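Local coordinates for tegumental protein 20.8 kDa (Clonorchis sinensis, PDB 5X2D) that probably binds calcium as a whole tegumental protein, and is represented here by its dynein light chain-like domain, at residues F54-D64 / R86-E95; D18-I29 / N45-F54. All blocks are in the same frame, centred on the assembly; numbering follows the deposited sequence.

Contact 1 pairs strand 58-63 with strand 87-92, and contact 2 packs helix 16-29 against helix 36-54 on the sheet those strands belong to; their centres lie about 10 Å apart. Phe54 belongs to both, its ring packing in contact 2 and its chain leading on to Gly55 and contact 1. The two layers are tied together by a probable hydrogen bond of 2.9 Å from Lys47 NZ to Trp58 O and by Ala50 CB, which packs 3.5 Å from Trp58 CG. This two-helix layer on an antiparallel sheet matches the dynein light chain-like domain; any calcium binding, a role inferred for the whole protein, would more probably belong to its EF-hand part, outside this domain.

Contact 1 of 2, residues F54-D64 / R86-E95; sequences FGGCWQVMVVD and RAYLFWQTSE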
loop_
_atom_site.group_PDB
_atom_site.type_symbol
_atom_site.label_atom_id
_atom_site.label_comp_id
_atom_site.label_asym_id
_atom_site.label_seq_id
_atom_site.Cartn_x
_atom_site.Cartn_y
_atom_site.Cartn_z
ATOM N N PHE A 54 11.723 2.506 16.463
ATOM C CA PHE A 54 12.220 1.226 15.941
ATOM C C PHE A 54 13.464 1.295 15.040
ATOM O O PHE A 54 14.063 0.265 14.731
ATOM C CB PHE A 54 11.092 0.504 15.196
ATOM C CG PHE A 54 9.810 0.423 15.987
ATOM C CD1 PHE A 54 9.782 -0.208 17.218
ATOM C CD2 PHE A 54 8.634 0.971 15.496
ATOM C CE1 PHE A 54 8.626 -0.281 17.941
ATOM C CE2 PHE A 54 7.457 0.888 16.225
ATOM C CZ PHE A 54 7.454 0.265 17.445
ATOM N N GLY A 55 13.855 2.490 14.613
ATOM C CA GLY A 55 15.016 2.618 13.749
ATOM C C GLY A 55 14.677 2.540 12.268
ATOM O O GLY A 55 13.621 2.026 11.888
ATOM N N GLY A 56 15.553 3.095 11.434
ATOM C CA GLY A 56 15.413 3.009 9.989
ATOM C C GLY A 56 14.354 3.932 9.428
ATOM O O GLY A 56 13.748 4.702 10.177
ATOM N N CYS A 57 14.117 3.845 8.118
ATOM C CA CYS A 57 13.034 4.605 7.485
ATOM C C CYS A 57 11.772 3.723 7.361
ATOM O O CYS A 57 11.845 2.573 6.948
ATOM C CB CYS A 57 13.465 5.139 6.109
ATOM S SG CYS A 57 15.199 5.685 6.030
ATOM N N TRP A 58 10.625 4.269 7.749
ATOM C CA TRP A 58 9.359 3.550 7.697
ATOM C C TRP A 58 8.369 4.139 6.706
ATOM O O TRP A 58 8.304 5.355 6.548
ATOM C CB TRP A 58 8.720 3.557 9.073
ATOM C CG TRP A 58 9.347 2.614 10.049
ATOM C CD1 TRP A 58 10.530 2.777 10.715
ATOM C CD2 TRP A 58 8.793 1.378 10.513
ATOM N NE1 TRP A 58 10.749 1.711 11.555
ATOM C CE2 TRP A 58 9.696 0.839 11.448
ATOM C CE3 TRP A 58 7.623 0.675 10.221
ATOM C CZ2 TRP A 58 9.465 -0.365 12.096
ATOM C CZ3 TRP A 58 7.404 -0.519 10.859
ATOM C CH2 TRP A 58 8.316 -1.028 11.790
ATOM N N GLN A 59 7.544 3.304 6.084
ATOM C CA GLN A 59 6.489 3.842 5.241
ATOM C C GLN A 59 5.144 3.473 5.832
ATOM O O GLN A 59 4.843 2.291 6.027
ATOM C CB GLN A 59 6.595 3.356 3.798
ATOM C CG GLN A 59 5.871 4.322 2.872
ATOM C CD GLN A 59 6.162 4.112 1.411
ATOM O OE1 GLN A 59 6.383 2.981 0.967
ATOM N NE2 GLN A 59 6.169 5.212 0.643
ATOM N N VAL A 60 4.346 4.497 6.132
ATOM C CA VAL A 60 3.058 4.309 6.793
ATOM C C VAL A 60 1.944 4.640 5.811
ATOM O O VAL A 60 1.869 5.753 5.275
ATOM C CB VAL A 60 2.914 5.196 8.049
ATOM C CG1 VAL A 60 1.540 5.022 8.667
ATOM C CG2 VAL A 60 3.971 4.859 9.063
ATOM N N MET A 61 1.099 3.659 5.542
ATOM C CA MET A 61 -0.011 3.887 4.641
ATOM C C MET A 61 -1.326 3.693 5.377
ATOM O O MET A 61 -1.532 2.673 6.031
ATOM C CB MET A 61 0.075 2.957 3.436
ATOM C CG MET A 61 -1.138 3.027 2.542
ATOM S SD MET A 61 -0.855 2.061 1.065
ATOM C CE MET A 61 -0.438 0.511 1.788
ATOM N N VAL A 62 -2.195 4.692 5.301
ATOM C CA VAL A 62 -3.515 4.615 5.912
ATOM C C VAL A 62 -4.589 4.476 4.834
ATOM O O VAL A 62 -4.566 5.198 3.840
ATOM C CB VAL A 62 -3.798 5.861 6.784
ATOM C CG1 VAL A 62 -5.129 5.724 7.514
ATOM C CG2 VAL A 62 -2.648 6.090 7.769
ATOM N N VAL A 63 -5.520 3.548 5.024
ATOM C CA VAL A 63 -6.583 3.317 4.045
ATOM C C VAL A 63 -7.993 3.377 4.627
ATOM O O VAL A 63 -8.262 2.835 5.702
ATOM C CB VAL A 63 -6.415 1.959 3.333
ATOM C CG1 VAL A 63 -7.586 1.694 2.370
ATOM C CG2 VAL A 63 -5.118 1.930 2.602
ATOM N N ASP A 64 -8.888 4.039 3.897
ATOM C CA ASP A 64 -10.316 4.053 4.204
ATOM C C ASP A 64 -10.978 3.240 3.100
ATOM O O ASP A 64 -11.313 3.767 2.044
ATOM C CB ASP A 64 -10.801 5.511 4.194
ATOM C CG ASP A 64 -11.995 5.779 5.103
ATOM O OD1 ASP A 64 -12.966 4.986 5.133
ATOM O OD2 ASP A 64 -11.955 6.824 5.790
ATOM N N ARG A 86 -10.492 1.649 9.834
ATOM C CA ARG A 86 -9.504 2.346 9.015
ATOM C C ARG A 86 -8.184 1.604 9.156
ATOM O O ARG A 86 -7.654 1.483 10.261
ATOM C CB ARG A 86 -9.364 3.805 9.438
ATOM C CG ARG A 86 -9.317 4.760 8.266
ATOM C CD ARG A 86 -9.698 6.189 8.649
ATOM N NE ARG A 86 -8.810 6.774 9.654
ATOM C CZ ARG A 86 -8.894 8.035 10.084
ATOM N NH1 ARG A 86 -9.815 8.853 9.585
ATOM N NH2 ARG A 86 -8.050 8.484 11.007
ATOM N N ALA A 87 -7.663 1.084 8.048
ATOM C CA ALA A 87 -6.471 0.235 8.103
ATOM C C ALA A 87 -5.194 1.044 8.137
ATOM O O ALA A 87 -5.090 2.096 7.500
ATOM C CB ALA A 87 -6.435 -0.730 6.919
ATOM N N TYR A 88 -4.213 0.509 8.859
ATOM C CA TYR A 88 -2.902 1.116 8.987
ATOM C C TYR A 88 -1.834 0.118 8.573
ATOM O O TYR A 88 -1.754 -0.982 9.122
ATOM C CB TYR A 88 -2.672 1.602 10.424
ATOM C CG TYR A 88 -3.639 2.692 10.830
ATOM C CD1 TYR A 88 -4.891 2.381 11.346
ATOM C CD2 TYR A 88 -3.318 4.040 10.651
ATOM C CE1 TYR A 88 -5.783 3.372 11.699
ATOM C CE2 TYR A 88 -4.209 5.040 10.999
ATOM C CZ TYR A 88 -5.442 4.700 11.523
ATOM O OH TYR A 88 -6.344 5.690 11.871
ATOM N N LEU A 89 -1.022 0.487 7.592
ATOM C CA LEU A 89 0.050 -0.386 7.137
ATOM C C LEU A 89 1.422 0.194 7.503
ATOM O O LEU A 89 1.733 1.352 7.168
ATOM C CB LEU A 89 -0.040 -0.618 5.618
ATOM C CG LEU A 89 -1.157 -1.542 5.125
ATOM C CD1 LEU A 89 -2.410 -0.742 4.944
ATOM C CD2 LEU A 89 -0.803 -2.269 3.842
ATOM N N PHE A 90 2.235 -0.596 8.201
ATOM C CA PHE A 90 3.604 -0.187 8.497
ATOM C C PHE A 90 4.609 -1.080 7.785
ATOM O O PHE A 90 4.472 -2.312 7.795
ATOM C CB PHE A 90 3.871 -0.193 10.003
ATOM C CG PHE A 90 3.091 0.854 10.754
ATOM C CD1 PHE A 90 1.710 0.705 10.960
ATOM C CD2 PHE A 90 3.719 1.997 11.237
ATOM C CE1 PHE A 90 0.978 1.667 11.656
ATOM C CE2 PHE A 90 2.997 2.970 11.930
ATOM C CZ PHE A 90 1.619 2.805 12.139
ATOM N N TRP A 91 5.596 -0.438 7.159
ATOM C CA TRP A 91 6.749 -1.094 6.552
ATOM C C TRP A 91 8.010 -0.374 6.960
ATOM O O TRP A 91 8.179 0.789 6.617
ATOM C CB TRP A 91 6.715 -1.050 5.022
ATOM C CG TRP A 91 5.645 -1.787 4.326
ATOM C CD1 TRP A 91 5.432 -3.131 4.334
ATOM C CD2 TRP A 91 4.659 -1.225 3.450
ATOM N NE1 TRP A 91 4.359 -3.444 3.533
ATOM C CE2 TRP A 91 3.865 -2.290 2.980
ATOM C CE3 TRP A 91 4.368 0.076 3.024
ATOM C CZ2 TRP A 91 2.798 -2.097 2.110
ATOM C CZ3 TRP A 91 3.313 0.264 2.162
ATOM C CH2 TRP A 91 2.546 -0.819 1.710
ATOM N N GLN A 92 8.941 -1.067 7.589
ATOM C CA GLN A 92 10.267 -0.509 7.748
ATOM C C GLN A 92 10.980 -0.677 6.409
ATOM O O GLN A 92 11.049 -1.764 5.891
ATOM C CB GLN A 92 10.983 -1.219 8.869
ATOM C CG GLN A 92 12.398 -0.810 9.084
ATOM C CD GLN A 92 13.023 -1.604 10.206
ATOM O OE1 GLN A 92 12.863 -2.836 10.285
ATOM N NE2 GLN A 92 13.701 -0.906 11.111
ATOM N N THR A 93 11.422 0.415 5.790
ATOM C CA THR A 93 12.036 0.300 4.462
ATOM C C THR A 93 13.556 0.178 4.506
ATOM O O THR A 93 14.158 -0.168 3.503
ATOM C CB THR A 93 11.671 1.503 3.541
ATOM O OG1 THR A 93 11.916 2.738 4.224
ATOM C CG2 THR A 93 10.200 1.464 3.129
ATOM N N SER A 94 14.168 0.448 5.662
ATOM C CA SER A 94 15.612 0.264 5.886
ATOM C C SER A 94 15.882 0.219 7.384
ATOM O O SER A 94 15.017 0.617 8.162
ATOM C CB SER A 94 16.437 1.388 5.244
ATOM O OG SER A 94 16.564 1.218 3.842
ATOM N N GLU A 95 17.044 -0.282 7.810
ATOM C CA GLU A 95 17.420 -0.110 9.217
ATOM C C GLU A 95 18.791 0.552 9.364
ATOM O O GLU A 95 18.920 1.771 9.222
ATOM C CB GLU A 95 17.351 -1.441 9.973
ATOM C CG GLU A 95 18.236 -2.575 9.460
ATOM C CD GLU A 95 18.045 -3.858 10.271
ATOM O OE1 GLU A 95 18.284 -3.841 11.501
ATOM O OE2 GLU A 95 17.636 -4.879 9.679
#
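Gly55 O is held by two donors, Gln92 NE2 at 3.0 Å across the contact and Trp58 NE1 at 2.9 Å within its own segment. They reach it from opposite faces of the carbonyl plane, with the Gln92 amide well above that plane (62° out of it). Trans torsions at chi1 (176°) and chi2 carry the extended Gln92 chain obliquely across the indole, from CB over the face of the six-membered ring, 3.6 Å from its centroid, to the amide at Gly55 O. Phe90 CB meets the edge of the same indole at Trp58 CZ3, 3.6 Å away. The backbones form a regular antiparallel ladder, in which Gln59-Trp91, Met61-Leu89 and Val63-Ala87 are the hydrogen-bonded pairs; Met61 N to Leu89 O is 2.9 Å. In this dynein light chain-like sheet 58-63 is an outermost strand of its own chain, but residues 61-64 also pair antiparallel with a strand of the second subunit, which continues the sheet across the dimer. On the face bearing Gln59 and Trp91, the Met61 chain bends at chi3 (55°) and brings CE to within 3.5 Å of Leu89 CD2. On the other face Val60 CG2 lies 3.6 Å from Phe90 CE2, and Ile22 of helix 16-29 touches the same ring.

Contact 2 of 2, residues D18-I29 / N45-F54; sequences DQIKIARETIPI and NLKSFADKTF
Glu25 lies flat on the ring of Phe49. Its CG sits over the ring face, 3.5 Å from the centroid in a CH-pi contact, and the carboxylate is stacked nearly parallel to the ring, the planes 8° apart. The chain gets there by leaving the backbone with CG anti to N and then bending at chi2 (75°), which lays its end along the ring; Glu25 and Phe49 run alongside each other, pointing opposite ways. One turn and more along the helix, Phe54 presents its edge to Ile22, with CE2 3.6 Å from Ile22 CG1, while Asp18 OD1 approaches CE1 of the same ring obliquely at 3.5 Å. At the other end Leu46 CD2 reaches Thr26 OG1 at 4.0 Å and, more loosely, Ile29 CD1 at 4.4 Å.

Behind this shell, Thr53 OG1 hydrogen-bonds to Phe49 O (2.7 Å) and stands over one face of each phenyl ring; on Phe49 it takes the face opposite Glu25. Thr26 OG1 is likewise turned back on its own helix, bonding to Ile22 O at 2.6 Å, a carbonyl that also accepts from Thr26 N.

The helical segments run antiparallel, at 154°, with axes 10.9 Å apart at closest approach, a spacing bridged by side chains, among them the rings of Phe49 and Phe54. Both helices rest on the antiparallel sheet of the dynein light chain-like domain: Ile22 touches Phe79 and Phe81, and Leu46 touches Val60.

Since the contacts between the helices are van der Waals and CH-pi in kind, and the threonine hydroxyls bond within their own helices, the pairing rests on the fit of side chains at a partly buried interface. The Glu25 methylenes supply its apolar part; the carboxylate, stacked on the pi face, gains no hydrogen bond or ion pair from the facing segment, so charge probably does not drive the contact.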
loop_
_atom_site.group_PDB
_atom_site.type_symbol
_atom_site.label_atom_id
_atom_site.label_comp_id
_atom_site.label_asym_id
_atom_site.label_seq_id
_atom_site.Cartn_x
_atom_site.Cartn_y
_atom_site.Cartn_z
ATOM N N ASP A 18 6.553 -4.768 20.014
ATOM C CA ASP A 18 6.610 -3.700 19.037
ATOM C C ASP A 18 5.257 -3.421 18.406
ATOM O O ASP A 18 5.030 -2.350 17.863
ATOM C CB ASP A 18 7.629 -4.030 17.949
ATOM C CG ASP A 18 9.049 -4.091 18.479
ATOM O OD1 ASP A 18 9.357 -3.371 19.460
ATOM O OD2 ASP A 18 9.838 -4.894 17.928
ATOM N N GLN A 19 4.356 -4.381 18.457
ATOM C CA GLN A 19 3.026 -4.147 17.926
ATOM C C GLN A 19 2.262 -3.262 18.882
ATOM O O GLN A 19 1.543 -2.341 18.483
ATOM C CB GLN A 19 2.269 -5.457 17.704
ATOM C CG GLN A 19 2.572 -6.108 16.376
ATOM C CD GLN A 19 1.949 -7.467 16.294
ATOM O OE1 GLN A 19 0.738 -7.592 16.457
ATOM N NE2 GLN A 19 2.767 -8.507 16.071
ATOM N N ILE A 20 2.430 -3.566 20.156
ATOM C CA ILE A 20 1.740 -2.857 21.202
ATOM C C ILE A 20 2.130 -1.385 21.198
ATOM O O ILE A 20 1.261 -0.537 21.345
ATOM C CB ILE A 20 2.021 -3.487 22.571
ATOM C CG1 ILE A 20 1.231 -4.794 22.705
ATOM C CG2 ILE A 20 1.663 -2.531 23.693
ATOM C CD1 ILE A 20 1.535 -5.582 23.970
ATOM N N LYS A 21 3.396 -1.040 20.957
ATOM C CA LYS A 21 3.729 0.378 21.114
ATOM C C LYS A 21 3.265 1.180 19.913
ATOM O O LYS A 21 3.066 2.394 20.012
ATOM C CB LYS A 21 5.238 0.640 21.284
ATOM C CG LYS A 21 6.142 -0.467 21.791
ATOM C CD LYS A 21 7.539 0.137 22.069
ATOM C CE LYS A 21 8.666 -0.887 22.109
ATOM N NZ LYS A 21 8.614 -1.603 23.411
ATOM N N ILE A 22 3.049 0.497 18.794
ATOM C CA ILE A 22 2.361 1.103 17.672
ATOM C C ILE A 22 0.893 1.339 18.047
ATOM O O ILE A 22 0.323 2.372 17.678
ATOM C CB ILE A 22 2.522 0.251 16.412
ATOM C CG1 ILE A 22 3.861 0.601 15.744
ATOM C CG2 ILE A 22 1.359 0.464 15.458
ATOM C CD1 ILE A 22 4.355 -0.394 14.700
ATOM N N ALA A 23 0.294 0.398 18.788
ATOM C CA ALA A 23 -1.084 0.573 19.291
ATOM C C ALA A 23 -1.190 1.842 20.125
ATOM O O ALA A 23 -1.966 2.753 19.820
ATOM C CB ALA A 23 -1.515 -0.605 20.117
ATOM N N ARG A 24 -0.374 1.870 21.177
ATOM C CA ARG A 24 -0.259 2.983 22.112
ATOM C C ARG A 24 -0.145 4.369 21.470
ATOM O O ARG A 24 -0.838 5.298 21.873
ATOM C CB ARG A 24 0.981 2.745 22.977
ATOM C CG ARG A 24 0.747 2.520 24.459
ATOM C CD ARG A 24 0.506 3.841 25.177
ATOM N NE ARG A 24 0.468 3.673 26.628
ATOM C CZ ARG A 24 0.448 4.678 27.500
ATOM N NH1 ARG A 24 0.442 5.933 27.070
ATOM N NH2 ARG A 24 0.415 4.427 28.801
ATOM N N GLU A 25 0.731 4.505 20.480
ATOM C CA GLU A 25 0.960 5.793 19.852
ATOM C C GLU A 25 -0.180 6.153 18.899
ATOM O O GLU A 25 -0.559 7.324 18.777
ATOM C CB GLU A 25 2.312 5.780 19.109
ATOM C CG GLU A 25 2.645 7.047 18.339
ATOM C CD GLU A 25 3.064 8.190 19.264
ATOM O OE1 GLU A 25 3.198 7.946 20.496
ATOM O OE2 GLU A 25 3.281 9.322 18.753
ATOM N N THR A 26 -0.741 5.134 18.256
ATOM C CA THR A 26 -1.775 5.320 17.234
ATOM C C THR A 26 -3.187 5.647 17.742
ATOM O O THR A 26 -3.775 6.649 17.354
ATOM C CB THR A 26 -1.900 4.049 16.391
ATOM O OG1 THR A 26 -0.651 3.791 15.759
ATOM C CG2 THR A 26 -2.978 4.175 15.340
ATOM N N ILE A 27 -3.702 4.820 18.643
ATOM C CA ILE A 27 -5.112 4.880 19.012
ATOM C C ILE A 27 -5.573 6.237 19.545
ATOM O O ILE A 27 -6.682 6.669 19.232
ATOM C CB ILE A 27 -5.473 3.800 20.054
ATOM C CG1 ILE A 27 -5.097 2.421 19.543
ATOM C CG2 ILE A 27 -6.950 3.758 20.282
ATOM C CD1 ILE A 27 -5.070 1.398 20.623
ATOM N N PRO A 28 -4.748 6.915 20.364
ATOM C CA PRO A 28 -5.262 8.237 20.742
ATOM C C PRO A 28 -5.329 9.272 19.606
ATOM O O PRO A 28 -6.350 9.952 19.501
ATOM C CB PRO A 28 -4.279 8.689 21.833
ATOM C CG PRO A 28 -3.050 7.869 21.614
ATOM C CD PRO A 28 -3.557 6.546 21.150
ATOM N N ILE A 29 -4.298 9.403 18.777
ATOM C CA ILE A 29 -4.307 10.490 17.798
ATOM C C ILE A 29 -4.866 10.131 16.412
ATOM O O ILE A 29 -5.142 11.027 15.609
ATOM C CB ILE A 29 -2.891 11.093 17.614
ATOM C CG1 ILE A 29 -1.871 10.021 17.231
ATOM C CG2 ILE A 29 -2.439 11.752 18.906
ATOM C CD1 ILE A 29 -0.560 10.588 16.731
ATOM N N ASN A 45 3.502 11.932 11.230
ATOM C CA ASN A 45 3.970 11.830 12.617
ATOM C C ASN A 45 3.876 10.388 13.131
ATOM O O ASN A 45 4.404 10.091 14.202
ATOM C CB ASN A 45 3.242 12.759 13.623
ATOM C CG ASN A 45 1.737 12.806 13.445
ATOM O OD1 ASN A 45 1.198 13.675 12.779
ATOM N ND2 ASN A 45 1.054 11.837 14.026
ATOM N N LEU A 46 3.226 9.496 12.379
ATOM C CA LEU A 46 3.325 8.064 12.669
ATOM C C LEU A 46 4.655 7.488 12.167
ATOM O O LEU A 46 5.340 6.754 12.893
ATOM C CB LEU A 46 2.142 7.293 12.062
ATOM C CG LEU A 46 0.795 7.376 12.800
ATOM C CD1 LEU A 46 -0.177 6.349 12.249
ATOM C CD2 LEU A 46 0.962 7.208 14.314
ATOM N N LYS A 47 5.002 7.815 10.922
ATOM C CA LYS A 47 6.303 7.474 10.364
ATOM C C LYS A 47 7.393 7.990 11.286
ATOM O O LYS A 47 8.304 7.260 11.679
ATOM C CB LYS A 47 6.504 8.074 8.963
ATOM C CG LYS A 47 7.865 7.741 8.337
ATOM C CD LYS A 47 8.506 8.961 7.646
ATOM C CE LYS A 47 9.294 8.588 6.388
ATOM N NZ LYS A 47 10.269 7.486 6.574
ATOM N N SER A 48 7.286 9.266 11.628
ATOM C CA SER A 48 8.304 9.915 12.428
ATOM C C SER A 48 8.354 9.314 13.827
ATOM O O SER A 48 9.379 9.417 14.503
ATOM C CB SER A 48 8.056 11.419 12.496
ATOM O OG SER A 48 9.019 12.038 13.323
ATOM N N PHE A 49 7.256 8.686 14.257
ATOM C CA PHE A 49 7.260 7.933 15.513
ATOM C C PHE A 49 8.073 6.654 15.416
ATOM O O PHE A 49 8.876 6.349 16.297
ATOM C CB PHE A 49 5.848 7.547 15.946
ATOM C CG PHE A 49 5.823 6.550 17.078
ATOM C CD1 PHE A 49 6.005 6.969 18.393
ATOM C CD2 PHE A 49 5.640 5.194 16.831
ATOM C CE1 PHE A 49 5.986 6.056 19.447
ATOM C CE2 PHE A 49 5.622 4.268 17.882
ATOM C CZ PHE A 49 5.797 4.701 19.189
ATOM N N ALA A 50 7.834 5.902 14.345
ATOM C CA ALA A 50 8.452 4.597 14.168
ATOM C C ALA A 50 9.942 4.753 14.004
ATOM O O ALA A 50 10.703 4.048 14.671
ATOM C CB ALA A 50 7.865 3.869 12.968
ATOM N N ASP A 51 10.358 5.704 13.159
ATOM C CA ASP A 51 11.784 5.903 12.882
ATOM C C ASP A 51 12.569 6.215 14.152
ATOM O O ASP A 51 13.705 5.764 14.307
ATOM C CB ASP A 51 12.024 7.032 11.866
ATOM C CG ASP A 51 11.276 6.834 10.553
ATOM O OD1 ASP A 51 10.708 5.742 10.328
ATOM O OD2 ASP A 51 11.296 7.784 9.729
ATOM N N LYS A 52 11.965 6.960 15.071
ATOM C CA LYS A 52 12.637 7.249 16.329
ATOM C C LYS A 52 12.649 6.012 17.204
ATOM O O LYS A 52 13.672 5.685 17.800
ATOM C CB LYS A 52 11.982 8.428 17.069
ATOM C CG LYS A 52 12.376 8.517 18.546
ATOM C CD LYS A 52 11.766 9.730 19.241
ATOM C CE LYS A 52 12.614 10.159 20.445
ATOM N NZ LYS A 52 13.639 11.210 20.142
ATOM N N THR A 53 11.512 5.326 17.293
ATOM C CA THR A 53 11.394 4.202 18.214
ATOM C C THR A 53 12.050 2.917 17.688
ATOM O O THR A 53 12.835 2.294 18.401
ATOM C CB THR A 53 9.909 3.921 18.555
ATOM O OG1 THR A 53 9.133 3.916 17.353
ATOM C CG2 THR A 53 9.360 4.997 19.489
ATOM N N PHE A 54 11.723 2.506 16.463
ATOM C CA PHE A 54 12.220 1.226 15.941
ATOM C C PHE A 54 13.464 1.295 15.040
ATOM O O PHE A 54 14.063 0.265 14.731
ATOM C CB PHE A 54 11.092 0.504 15.196
ATOM C CG PHE A 54 9.810 0.423 15.987
ATOM C CD1 PHE A 54 9.782 -0.208 17.218
ATOM C CD2 PHE A 54 8.634 0.971 15.496
ATOM C CE1 PHE A 54 8.626 -0.281 17.941
ATOM C CE2 PHE A 54 7.457 0.888 16.225
ATOM C CZ PHE A 54 7.454 0.265 17.445
#